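Long-range contact in type II restriction enzyme AgeI (Thalassobius gelatinovorus, PDB 5DWC), which recognises the double-stranded DNA sequence 5'-ACCGGT-3' and cleaves it after the first A, leaving fragments with 5'-phosphates: residues 113-118 with 141-146. Numbering follows the deposited sequence.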
# COMPACT_ATOMS: atom_id res chain seq x y z
N ILE A 113 -17.33 -6.40 5.96
CA ILE A 113 -16.19 -6.52 5.05
C ILE A 113 -14.90 -6.78 5.82
O ILE A 113 -14.61 -6.10 6.80
CB ILE A 113 -16.04 -5.25 4.19
CG1 ILE A 113 -17.31 -5.01 3.38
CG2 ILE A 113 -14.83 -5.36 3.28
CD1 ILE A 113 -17.40 -3.63 2.76
N ARG A 114 -14.14 -7.78 5.38
CA ARG A 114 -12.94 -8.18 6.09
C ARG A 114 -11.72 -8.29 5.17
O ARG A 114 -11.77 -8.96 4.14
CB ARG A 114 -13.17 -9.52 6.80
CG ARG A 114 -11.94 -10.08 7.49
CD ARG A 114 -12.29 -11.29 8.33
NE ARG A 114 -12.52 -12.49 7.52
CZ ARG A 114 -13.06 -13.61 7.99
NH1 ARG A 114 -13.44 -13.68 9.26
NH2 ARG A 114 -13.22 -14.65 7.19
N LEU A 115 -10.63 -7.63 5.56
CA LEU A 115 -9.38 -7.74 4.83
C LEU A 115 -8.48 -8.80 5.47
O LEU A 115 -8.62 -9.11 6.65
CB LEU A 115 -8.64 -6.40 4.78
CG LEU A 115 -9.33 -5.23 4.06
CD1 LEU A 115 -8.36 -4.07 3.91
CD2 LEU A 115 -9.87 -5.67 2.71
N THR A 116 -7.58 -9.37 4.67
CA THR A 116 -6.65 -10.37 5.17
C THR A 116 -5.36 -10.35 4.35
O THR A 116 -5.37 -10.70 3.17
CB THR A 116 -7.25 -11.79 5.14
OG1 THR A 116 -8.53 -11.78 5.79
CG2 THR A 116 -6.33 -12.78 5.83
N ALA A 117 -4.27 -9.94 4.98
CA ALA A 117 -2.98 -9.88 4.30
C ALA A 117 -2.50 -11.27 3.89
O ALA A 117 -2.70 -12.24 4.61
CB ALA A 117 -1.95 -9.20 5.19
N LEU A 118 -1.87 -11.35 2.72
CA LEU A 118 -1.35 -12.61 2.23
C LEU A 118 0.16 -12.53 2.04
O LEU A 118 0.65 -11.72 1.25
CB LEU A 118 -2.03 -13.00 0.92
CG LEU A 118 -3.56 -13.09 0.95
CD1 LEU A 118 -4.10 -13.42 -0.43
CD2 LEU A 118 -4.02 -14.11 1.97
N VAL A 141 -1.76 -12.28 -5.42
CA VAL A 141 -2.58 -11.36 -4.63
C VAL A 141 -1.98 -11.07 -3.26
O VAL A 141 -1.54 -11.98 -2.55
CB VAL A 141 -4.01 -11.90 -4.44
CG1 VAL A 141 -4.82 -10.95 -3.56
CG2 VAL A 141 -4.70 -12.09 -5.78
N ASP A 142 -1.98 -9.79 -2.89
CA ASP A 142 -1.40 -9.34 -1.64
C ASP A 142 -2.40 -9.30 -0.49
O ASP A 142 -2.14 -9.82 0.60
CB ASP A 142 -0.77 -7.96 -1.83
CG ASP A 142 0.42 -7.99 -2.77
OD1 ASP A 142 1.03 -9.07 -2.92
OD2 ASP A 142 0.74 -6.94 -3.36
N VAL A 143 -3.56 -8.68 -0.71
CA VAL A 143 -4.59 -8.61 0.33
C VAL A 143 -5.94 -9.10 -0.19
O VAL A 143 -6.44 -8.61 -1.20
CB VAL A 143 -4.75 -7.17 0.87
CG1 VAL A 143 -5.80 -7.14 1.98
CG2 VAL A 143 -3.42 -6.63 1.38
N MET A 144 -6.52 -10.07 0.50
CA MET A 144 -7.81 -10.64 0.11
C MET A 144 -8.98 -9.88 0.73
O MET A 144 -8.92 -9.47 1.89
CB MET A 144 -7.87 -12.12 0.50
CG MET A 144 -9.20 -12.57 1.07
SD MET A 144 -9.15 -14.21 1.80
CE MET A 144 -9.50 -15.23 0.35
N ILE A 145 -10.04 -9.70 -0.04
CA ILE A 145 -11.24 -9.03 0.45
C ILE A 145 -12.39 -10.02 0.61
O ILE A 145 -12.79 -10.68 -0.36
CB ILE A 145 -11.69 -7.90 -0.49
CG1 ILE A 145 -10.49 -7.06 -0.93
CG2 ILE A 145 -12.74 -7.03 0.19
CD1 ILE A 145 -10.81 -6.05 -2.01
N GLU A 146 -12.92 -10.12 1.82
CA GLU A 146 -14.04 -11.01 2.10
C GLU A 146 -15.25 -10.23 2.62
O GLU A 146 -15.12 -9.08 3.03
CB GLU A 146 -13.63 -12.09 3.10
CG GLU A 146 -12.83 -13.22 2.49
CD GLU A 146 -12.28 -14.18 3.52
OE1 GLU A 146 -11.81 -13.71 4.58
OE2 GLU A 146 -12.32 -15.41 3.28
O HOH W 1 -10.52 -11.49 3.85
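E146 OE1 is gripped by both NE and NH2 of R114 and by a water, across an antiparallel pairing that joins strand 113-117, outermost in this chain's sheet, to strand 143-148 in the mixed sheet of this PD-(D/E)XK-clan nuclease. R114 NH2 lies 3.1 Å from E146 OE1 in a salt bridge; the bond from R114 NE to the same oxygen is longer, 3.3 Å. Both nitrogens approach OE1 from the same face of the carboxylate, whereas OE1 lies nearly in the guanidinium plane; the two planes stand 46° apart. CG of R114 runs anti to the backbone N (chi1 176°) and the chain bends at chi3 (76°), turning the edge that carries NE and NH2 to E146. D155 also pairs with R114 NH2, and R129 with E146 OE2. A methionine in place of R114 would probably strip OE1 of both N-H donors, leaving the carboxylate to R129, and leave D155 without this salt bridge. The water, 2.7 Å from E146 OE1, also hydrogen-bonds R114 O and T116 OG1, tying side chains to the strand backbone. In the backbone, R114 N–E146 O (2.9 Å) and E146 N–R114 O (2.8 Å) form a hydrogen-bonded pair. On the other face, L115 CD2 packs on I145 CG1 at 3.9 Å; L108 of helix 88-108 packs on I113 and L115, while I145 rests on V162 and I165 of strand 159-168. At the far end D142 and V143 both face I165, a classic beta bulge; D142 sends its carboxylate to K168, while D142 O takes L118 N at 2.6 Å.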